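Local coordinates for lactate racemase apoprotein (Thermoanaerobacterium thermosaccharolyticum, PDB 2YJG), which catalyses the interconversion of D- and L-lactate by means of a nickel-pincer nucleotide cofactor, here captured as the apoprotein, at residues E142-L147 against L153-L158; S185-I190 against I225-K230; Q361-I366 against M387-A392. One frame throughout, in Å; residues are numbered along the deposited sequence.

Contact 1 of 3, residues E142-L147 against L153-L158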
loop_
_atom_site.group_PDB
_atom_site.type_symbol
_atom_site.label_atom_id
_atom_site.label_comp_id
_atom_site.label_asym_id
_atom_site.label_seq_id
_atom_site.Cartn_x
_atom_site.Cartn_y
_atom_site.Cartn_z
ATOM N N GLU A 142 24.266 -8.326 6.785
ATOM C CA GLU A 142 25.164 -9.000 7.715
ATOM C C GLU A 142 26.050 -10.031 7.024
ATOM O O GLU A 142 25.576 -10.885 6.285
ATOM C CB GLU A 142 24.369 -9.696 8.795
ATOM C CG GLU A 142 25.186 -10.236 9.935
ATOM C CD GLU A 142 24.315 -10.605 11.140
ATOM O OE1 GLU A 142 23.355 -9.864 11.426
ATOM O OE2 GLU A 142 24.582 -11.643 11.772
ATOM N N LEU A 143 27.354 -9.959 7.284
ATOM C CA LEU A 143 28.265 -11.011 6.853
ATOM C C LEU A 143 27.919 -12.274 7.603
ATOM O O LEU A 143 27.853 -12.272 8.855
ATOM C CB LEU A 143 29.723 -10.582 7.096
ATOM C CG LEU A 143 30.844 -11.581 6.793
ATOM C CD1 LEU A 143 30.845 -12.064 5.296
ATOM C CD2 LEU A 143 32.171 -10.928 7.177
ATOM N N ILE A 144 27.638 -13.354 6.875
ATOM C CA ILE A 144 27.300 -14.622 7.508
ATOM C C ILE A 144 28.226 -15.768 7.184
ATOM O O ILE A 144 28.109 -16.826 7.761
ATOM C CB ILE A 144 25.892 -15.099 7.187
ATOM C CG1 ILE A 144 25.626 -15.077 5.676
ATOM C CG2 ILE A 144 24.878 -14.287 8.034
ATOM C CD1 ILE A 144 24.527 -16.035 5.236
ATOM N N GLY A 145 29.184 -15.579 6.294
ATOM C CA GLY A 145 30.028 -16.704 5.974
ATOM C C GLY A 145 30.833 -16.464 4.734
ATOM O O GLY A 145 30.820 -15.351 4.172
ATOM N N THR A 146 31.571 -17.499 4.359
ATOM C CA THR A 146 32.339 -17.478 3.111
ATOM C C THR A 146 31.993 -18.669 2.202
ATOM O O THR A 146 31.888 -19.810 2.610
ATOM C CB THR A 146 33.810 -17.521 3.382
ATOM O OG1 THR A 146 34.107 -18.796 3.943
ATOM C CG2 THR A 146 34.225 -16.380 4.320
ATOM N N LEU A 147 31.876 -18.381 0.916
ATOM C CA LEU A 147 31.237 -19.298 -0.009
ATOM C C LEU A 147 32.288 -20.298 -0.499
ATOM O O LEU A 147 33.505 -20.018 -0.379
ATOM C CB LEU A 147 30.674 -18.496 -1.179
ATOM C CG LEU A 147 29.531 -17.509 -0.891
ATOM C CD1 LEU A 147 29.446 -16.364 -1.866
ATOM C CD2 LEU A 147 28.155 -18.278 -0.858
ATOM N N LEU A 153 29.830 -13.682 1.995
ATOM C CA LEU A 153 28.385 -13.776 1.834
ATOM C C LEU A 153 27.719 -12.793 2.812
ATOM O O LEU A 153 27.873 -12.924 4.033
ATOM C CB LEU A 153 27.936 -15.212 2.117
ATOM C CG LEU A 153 26.425 -15.467 2.140
ATOM C CD1 LEU A 153 25.909 -14.994 0.772
ATOM C CD2 LEU A 153 26.071 -16.908 2.429
ATOM N N GLU A 154 27.044 -11.781 2.282
ATOM C CA GLU A 154 26.359 -10.778 3.108
ATOM C C GLU A 154 24.909 -10.823 2.717
ATOM O O GLU A 154 24.607 -10.701 1.522
ATOM C CB GLU A 154 26.937 -9.389 2.838
ATOM C CG GLU A 154 28.487 -9.427 2.980
ATOM C CD GLU A 154 29.228 -8.259 2.388
ATOM O OE1 GLU A 154 28.766 -7.649 1.399
ATOM O OE2 GLU A 154 30.329 -7.964 2.935
ATOM N N ILE A 155 24.026 -11.049 3.684
ATOM C CA ILE A 155 22.585 -11.021 3.390
ATOM C C ILE A 155 21.794 -10.076 4.320
ATOM O O ILE A 155 22.309 -9.633 5.349
ATOM C CB ILE A 155 21.988 -12.400 3.282
ATOM C CG1 ILE A 155 22.056 -13.200 4.596
ATOM C CG2 ILE A 155 22.726 -13.223 2.174
ATOM C CD1 ILE A 155 21.108 -14.357 4.650
ATOM N N ASN A 156 20.563 -9.762 3.934
ATOM C CA ASN A 156 19.671 -8.933 4.769
ATOM C C ASN A 156 19.562 -9.459 6.216
ATOM O O ASN A 156 19.244 -10.658 6.466
ATOM C CB ASN A 156 18.287 -8.895 4.132
ATOM C CG ASN A 156 17.437 -7.732 4.584
ATOM O OD1 ASN A 156 17.033 -7.644 5.757
ATOM N ND2 ASN A 156 17.109 -6.860 3.645
ATOM N N LYS A 157 19.818 -8.541 7.155
ATOM C CA LYS A 157 19.790 -8.841 8.599
ATOM C C LYS A 157 18.481 -9.431 9.120
ATOM O O LYS A 157 18.471 -10.254 10.008
ATOM C CB LYS A 157 20.073 -7.549 9.407
ATOM C CG LYS A 157 21.090 -7.795 10.542
ATOM C CD LYS A 157 21.724 -6.488 11.122
ATOM C CE LYS A 157 20.683 -5.397 11.426
ATOM N NZ LYS A 157 21.291 -4.133 12.050
ATOM N N LEU A 158 17.383 -8.942 8.600
ATOM C CA LEU A 158 16.070 -9.460 8.972
ATOM C C LEU A 158 15.989 -10.944 8.770
ATOM O O LEU A 158 15.457 -11.666 9.593
ATOM C CB LEU A 158 15.030 -8.772 8.105
ATOM C CG LEU A 158 13.599 -8.902 8.606
ATOM C CD1 LEU A 158 13.412 -8.050 9.893
ATOM C CD2 LEU A 158 12.693 -8.420 7.489
#
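Glu142 and Ile155 face each other as a hydrogen-bonded antiparallel pair: Glu142 N gives to Ile155 O at 2.8 Å, and Ile155 N returns a bond of 3.0 Å to Glu142 O. Ile144 N to Leu153 O (2.9 Å) extends the pairing and is nearly straight, 171° at the hydrogen. At the intervening non-hydrogen-bonded pair, Leu143 with Glu154, CA-H groups lean on carbonyls; Glu154 CA lies 3.3 Å from Glu142 O. The strand axes run at 133° to each other, evidence of a strong twist.

Apolar contact gathers on the other side of the hairpin from Leu143 and Glu154. Ile144 holds CG1 between its backbone N and carbonyl carbon (chi1 51°), which carries CD1 across to the second strand. There CD1 meets Leu153 CD2 at 3.3 Å, tighter than usual, and Ile155 CG1 at 3.8 Å. Leu147 crosses Leu153 at about a right angle, and helix 219-230 covers this face through Ala227 and Tyr226.

Among polar groups, Glu142 OE1 rests against the lysine chain, 3.2 Å from Lys157 CG, whereas Lys157 NZ stands 6.1 Å from the same oxygen. Glu154 OE1 instead bonds Ser192 OG, and Asn156 OD1 caps the following helix by accepting from Leu158 N.

The chemistry implies a hairpin joined by main-chain bonds and sealed by aliphatic packing, with charge attraction between Glu142 and Lys157 at most a long-range addition.

Contact 2 of 3, residues S185-I190 against I225-K230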
loop_
_atom_site.group_PDB
_atom_site.type_symbol
_atom_site.label_atom_id
_atom_site.label_comp_id
_atom_site.label_asym_id
_atom_site.label_seq_id
_atom_site.Cartn_x
_atom_site.Cartn_y
_atom_site.Cartn_z
ATOM N N SER A 185 16.195 -17.059 -3.925
ATOM C CA SER A 185 15.604 -16.128 -2.956
ATOM C C SER A 185 16.685 -15.554 -2.000
ATOM O O SER A 185 16.480 -14.487 -1.430
ATOM C CB SER A 185 14.474 -16.803 -2.182
ATOM O OG SER A 185 13.408 -17.139 -3.058
ATOM N N ILE A 186 17.783 -16.285 -1.781
ATOM C CA ILE A 186 18.855 -15.823 -0.930
ATOM C C ILE A 186 19.917 -15.089 -1.732
ATOM O O ILE A 186 20.173 -13.932 -1.456
ATOM C CB ILE A 186 19.507 -16.939 -0.129
ATOM C CG1 ILE A 186 18.431 -17.775 0.577
ATOM C CG2 ILE A 186 20.636 -16.376 0.762
ATOM C CD1 ILE A 186 17.611 -17.040 1.693
ATOM N N LEU A 187 20.510 -15.754 -2.730
ATOM C CA LEU A 187 21.537 -15.138 -3.551
ATOM C C LEU A 187 21.104 -15.360 -5.012
ATOM O O LEU A 187 21.071 -16.487 -5.478
ATOM C CB LEU A 187 22.893 -15.785 -3.260
ATOM C CG LEU A 187 24.130 -15.337 -4.039
ATOM C CD1 LEU A 187 24.460 -13.877 -3.792
ATOM C CD2 LEU A 187 25.355 -16.257 -3.783
ATOM N N PRO A 188 20.706 -14.287 -5.724
ATOM C CA PRO A 188 20.875 -12.899 -5.352
ATOM C C PRO A 188 19.806 -12.211 -4.486
ATOM O O PRO A 188 20.009 -11.056 -4.075
ATOM C CB PRO A 188 20.965 -12.220 -6.706
ATOM C CG PRO A 188 19.980 -13.077 -7.633
ATOM C CD PRO A 188 19.983 -14.447 -7.009
ATOM N N GLY A 189 18.674 -12.851 -4.233
ATOM C CA GLY A 189 17.467 -12.134 -3.863
ATOM C C GLY A 189 17.544 -11.168 -2.688
ATOM O O GLY A 189 16.985 -10.049 -2.750
ATOM N N ILE A 190 18.247 -11.561 -1.640
ATOM C CA ILE A 190 18.370 -10.704 -0.424
ATOM C C ILE A 190 19.841 -10.481 -0.052
ATOM O O ILE A 190 20.148 -10.308 1.085
ATOM C CB ILE A 190 17.557 -11.244 0.773
ATOM C CG1 ILE A 190 18.045 -12.657 1.265
ATOM C CG2 ILE A 190 16.069 -11.196 0.443
ATOM C CD1 ILE A 190 17.523 -13.001 2.685
ATOM N N ILE A 225 23.513 -22.357 -3.430
ATOM C CA ILE A 225 23.071 -23.466 -2.588
ATOM C C ILE A 225 23.707 -23.302 -1.208
ATOM O O ILE A 225 23.030 -23.425 -0.168
ATOM C CB ILE A 225 23.413 -24.793 -3.253
ATOM C CG1 ILE A 225 22.401 -25.069 -4.378
ATOM C CG2 ILE A 225 23.502 -25.931 -2.227
ATOM C CD1 ILE A 225 21.001 -25.229 -3.917
ATOM N N TYR A 226 25.001 -22.983 -1.214
ATOM C CA TYR A 226 25.699 -22.781 0.053
ATOM C C TYR A 226 25.175 -21.581 0.791
ATOM O O TYR A 226 24.936 -21.669 2.022
ATOM C CB TYR A 226 27.170 -22.640 -0.181
ATOM C CG TYR A 226 27.985 -22.517 1.068
ATOM C CD1 TYR A 226 28.216 -21.271 1.686
ATOM C CD2 TYR A 226 28.623 -23.637 1.589
ATOM C CE1 TYR A 226 29.050 -21.186 2.814
ATOM C CE2 TYR A 226 29.443 -23.550 2.682
ATOM C CZ TYR A 226 29.643 -22.348 3.300
ATOM O OH TYR A 226 30.463 -22.372 4.417
ATOM N N ALA A 227 24.964 -20.463 0.067
ATOM C CA ALA A 227 24.305 -19.251 0.617
ATOM C C ALA A 227 22.998 -19.566 1.281
ATOM O O ALA A 227 22.729 -19.056 2.383
ATOM C CB ALA A 227 24.082 -18.163 -0.473
ATOM N N ALA A 228 22.161 -20.384 0.641
ATOM C CA ALA A 228 20.837 -20.714 1.217
ATOM C C ALA A 228 20.986 -21.515 2.521
ATOM O O ALA A 228 20.276 -21.264 3.532
ATOM C CB ALA A 228 19.979 -21.477 0.206
ATOM N N LYS A 229 21.891 -22.505 2.499
ATOM C CA LYS A 229 22.225 -23.279 3.712
ATOM C C LYS A 229 22.686 -22.418 4.876
ATOM O O LYS A 229 22.158 -22.562 6.004
ATOM C CB LYS A 229 23.288 -24.371 3.439
ATOM C CG LYS A 229 22.919 -25.283 2.313
ATOM C CD LYS A 229 23.273 -26.770 2.545
ATOM C CE LYS A 229 24.787 -27.031 2.542
ATOM N NZ LYS A 229 25.105 -28.454 2.059
ATOM N N LYS A 230 23.612 -21.498 4.602
ATOM C CA LYS A 230 24.172 -20.612 5.608
ATOM C C LYS A 230 23.138 -19.619 6.125
ATOM O O LYS A 230 23.293 -19.099 7.227
ATOM C CB LYS A 230 25.327 -19.751 5.066
ATOM C CG LYS A 230 26.693 -20.401 4.844
ATOM C CD LYS A 230 27.240 -21.096 6.085
ATOM C CE LYS A 230 28.204 -20.276 6.919
ATOM N NZ LYS A 230 28.929 -21.212 7.822
#
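Ile186 meets helix 219-230 with both branches of its side chain, each on a different alanine. The first torsion (chi1 -50°) sets CG2 anti to the backbone N and CG1 anti to the carbonyl carbon, so the branches straddle consecutive helix positions. CG1 comes 3.9 Å from Ala228 CA and 4.0 Å from Ala228 CB, while CG2 lies 3.8 Å from Ala227 O, over the main chain rather than over a methyl alone. With chi2 near -66°, Ile186 CD1 folds back from the helix and takes no part in the touching. Leu187 adds a second point of contact: its CB is 3.9 Å from Ala227 CB, and its CD2 is 4.0 Å from the same methyl, the chain being extended at chi1 (178°). The alanines let the helix backbone come near, as the 5.7 Å between the CA atoms of Ile186 and Ala228 attests. A serine in place of Ile186 would probably open a gap beside Ala227 and Ala228 and put a hydroxyl against their aliphatic surface.

The segment itself is a compact turn, with Ile190 N bonded to Ile186 O and a cis peptide before Pro188. All four touching residues are buried. Around them, Ile186 also packs on Ile69, Leu165 and Ile155, while Ala227 touches Leu153, so the loop lies between helix 219-230, strands 66-71 and 164-170 of the mixed sheet, and strand 152-156 of the separate two-stranded hairpin.

Contact 3 of 3, residues Q361-I366 against M387-A392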
loop_
_atom_site.group_PDB
_atom_site.type_symbol
_atom_site.label_atom_id
_atom_site.label_comp_id
_atom_site.label_asym_id
_atom_site.label_seq_id
_atom_site.Cartn_x
_atom_site.Cartn_y
_atom_site.Cartn_z
ATOM N N GLN A 361 29.049 -10.974 -22.065
ATOM C CA GLN A 361 29.961 -12.082 -22.168
ATOM C C GLN A 361 29.258 -13.231 -22.906
ATOM O O GLN A 361 29.802 -13.861 -23.842
ATOM C CB GLN A 361 30.354 -12.514 -20.755
ATOM C CG GLN A 361 31.429 -13.595 -20.756
ATOM C CD GLN A 361 31.867 -14.022 -19.367
ATOM O OE1 GLN A 361 31.567 -13.352 -18.367
ATOM N NE2 GLN A 361 32.597 -15.140 -19.302
ATOM N N ILE A 362 28.061 -13.554 -22.447
ATOM C CA ILE A 362 27.279 -14.593 -23.142
ATOM C C ILE A 362 26.989 -14.302 -24.566
ATOM O O ILE A 362 27.158 -15.216 -25.407
ATOM C CB ILE A 362 25.994 -14.922 -22.362
ATOM C CG1 ILE A 362 26.443 -15.446 -21.026
ATOM C CG2 ILE A 362 24.980 -15.978 -23.214
ATOM C CD1 ILE A 362 25.359 -15.522 -19.923
ATOM N N LEU A 363 26.576 -13.068 -24.910
ATOM C CA LEU A 363 26.357 -12.742 -26.329
ATOM C C LEU A 363 27.648 -12.848 -27.128
ATOM O O LEU A 363 27.655 -13.420 -28.229
ATOM C CB LEU A 363 25.734 -11.355 -26.467
ATOM C CG LEU A 363 25.471 -10.794 -27.855
ATOM C CD1 LEU A 363 24.448 -11.762 -28.571
ATOM C CD2 LEU A 363 24.942 -9.336 -27.798
ATOM N N ALA A 364 28.788 -12.369 -26.567
ATOM C CA ALA A 364 30.061 -12.563 -27.231
ATOM C C ALA A 364 30.387 -14.057 -27.470
ATOM O O ALA A 364 30.841 -14.413 -28.522
ATOM C CB ALA A 364 31.273 -11.786 -26.501
ATOM N N ARG A 365 30.138 -14.918 -26.504
ATOM C CA ARG A 365 30.353 -16.376 -26.670
ATOM C C ARG A 365 29.588 -16.836 -27.931
ATOM O O ARG A 365 30.141 -17.519 -28.805
ATOM C CB ARG A 365 29.886 -17.144 -25.433
ATOM C CG ARG A 365 30.061 -18.597 -25.554
ATOM C CD ARG A 365 29.493 -19.314 -24.400
ATOM N NE ARG A 365 28.022 -19.417 -24.516
ATOM C CZ ARG A 365 27.170 -19.399 -23.507
ATOM N NH1 ARG A 365 27.564 -19.210 -22.240
ATOM N NH2 ARG A 365 25.879 -19.479 -23.768
ATOM N N ILE A 366 28.325 -16.400 -28.069
ATOM C CA ILE A 366 27.522 -16.789 -29.247
ATOM C C ILE A 366 28.100 -16.294 -30.537
ATOM O O ILE A 366 28.324 -17.056 -31.418
ATOM C CB ILE A 366 26.066 -16.337 -29.091
ATOM C CG1 ILE A 366 25.526 -17.016 -27.878
ATOM C CG2 ILE A 366 25.170 -16.746 -30.317
ATOM C CD1 ILE A 366 24.155 -16.468 -27.459
ATOM N N MET A 387 26.368 -4.048 -32.519
ATOM C CA MET A 387 26.624 -5.232 -31.707
ATOM C C MET A 387 27.002 -6.465 -32.542
ATOM O O MET A 387 26.830 -7.599 -32.125
ATOM C CB MET A 387 25.438 -5.499 -30.767
ATOM C CG MET A 387 25.213 -4.335 -29.820
ATOM S SD MET A 387 23.858 -4.520 -28.651
ATOM C CE MET A 387 24.666 -5.533 -27.426
ATOM N N PHE A 388 27.619 -6.207 -33.685
ATOM C CA PHE A 388 28.115 -7.226 -34.575
ATOM C C PHE A 388 27.055 -8.250 -34.962
ATOM O O PHE A 388 27.375 -9.408 -35.155
ATOM C CB PHE A 388 29.318 -7.916 -33.964
ATOM C CG PHE A 388 30.366 -6.944 -33.448
ATOM C CD1 PHE A 388 31.014 -6.104 -34.307
ATOM C CD2 PHE A 388 30.665 -6.882 -32.111
ATOM C CE1 PHE A 388 31.966 -5.227 -33.852
ATOM C CE2 PHE A 388 31.608 -6.018 -31.650
ATOM C CZ PHE A 388 32.251 -5.175 -32.529
ATOM N N MET A 389 25.796 -7.816 -35.047
ATOM C CA MET A 389 24.728 -8.636 -35.548
ATOM C C MET A 389 24.168 -7.984 -36.838
ATOM O O MET A 389 24.689 -6.936 -37.287
ATOM C CB MET A 389 23.690 -8.809 -34.478
ATOM C CG MET A 389 24.240 -9.594 -33.350
ATOM S SD MET A 389 23.032 -9.885 -32.128
ATOM C CE MET A 389 22.931 -8.271 -31.293
ATOM N N THR A 390 23.185 -8.629 -37.471
ATOM C CA THR A 390 22.605 -8.112 -38.704
ATOM C C THR A 390 21.118 -7.992 -38.488
ATOM O O THR A 390 20.422 -9.001 -38.127
ATOM C CB THR A 390 22.850 -9.039 -39.892
ATOM O OG1 THR A 390 24.230 -9.276 -40.042
ATOM C CG2 THR A 390 22.268 -8.459 -41.174
ATOM N N PRO A 391 20.602 -6.775 -38.671
ATOM C CA PRO A 391 19.170 -6.572 -38.555
ATOM C C PRO A 391 18.434 -7.079 -39.809
ATOM O O PRO A 391 19.012 -7.100 -40.904
ATOM C CB PRO A 391 19.051 -5.063 -38.453
ATOM C CG PRO A 391 20.250 -4.544 -39.201
ATOM C CD PRO A 391 21.303 -5.575 -39.156
ATOM N N ALA A 392 17.193 -7.488 -39.628
ATOM C CA ALA A 392 16.318 -7.858 -40.766
ATOM C C ALA A 392 14.917 -7.371 -40.509
ATOM O O ALA A 392 14.476 -7.328 -39.346
ATOM C CB ALA A 392 16.332 -9.364 -41.000
#
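Backbones stay well apart here, the nearest CA atoms, those of Leu363 in helix 357-369 and Met387 just beyond helix 381-386, being 9.2 Å from each other, so that the contact is made wholly by side chains. Leu363 points toward the other segment and supplies the shared atom, CD2, which two methionine methyls approach. Met387 CE lies 3.8 Å from Leu363 CD2, the two side chains crossing at about a right angle. Met389 CE comes to 4.2 Å from the same CD2, but there the chains reach toward each other tip to tip.

Both methionines run extended through chi2 and then bend at the thioether, in opposite senses: chi3 is 81° in Met387 and -76° in Met389. The bend in Met387 presents its methyl and keeps the sulfur back, Met387 SD standing 5.0 Å from Leu363 CD2. In Met389 the sulfur lies nearer, with SD 4.3 Å from Leu363 CD1. The two CE atoms are themselves 5.0 Å apart, Met387 CE from Met389 CE, so the leucine end is met from two directions. The three residues are buried, and Phe332 of helix 326-333 packs on both Leu363 and Met387, while Met300 of helix 293-305 also touches Leu363.

Between the methionines, Phe388 adopts positive phi (54°) as the C-prime residue of a Schellman motif: Met389 N bonds Val384 O and Phe388 N bonds Lys385 O. This turn ends helix 381-386 and leads into strand 390-392, which runs parallel beside strand 371-375. Strand 371-375, helix 381-386 and strand 390-392 thus form a beta-alpha-beta crossover at the edge of a parallel sheet, and the Leu363-methionine cluster is hydrophobic core of that alpha/beta domain.

Contacts 1 and 2 form one continuous region, their centres about 9 Å apart. Asn156 N lies 2.9 Å from Ile190 O, a probable hydrogen bond, and Leu153 CD2 packs 3.4 Å from Ala227 CA, so the hairpin, the 185-190 loop and the helix meet mutually. Contact 2 is the nearer to the cofactor site: the Leu187 side chain is about 7 Å from those of Lys184 and His200, which by similarity hold the nickel cofactor, against about 11 Å from Leu147 to His200. Contact 3 stands apart, with nearest atoms about 14 Å from contact 2 and about 17 Å from contact 1. Its Leu363 side chain is about 10 Å from that of Lys298, which probably binds the substrate.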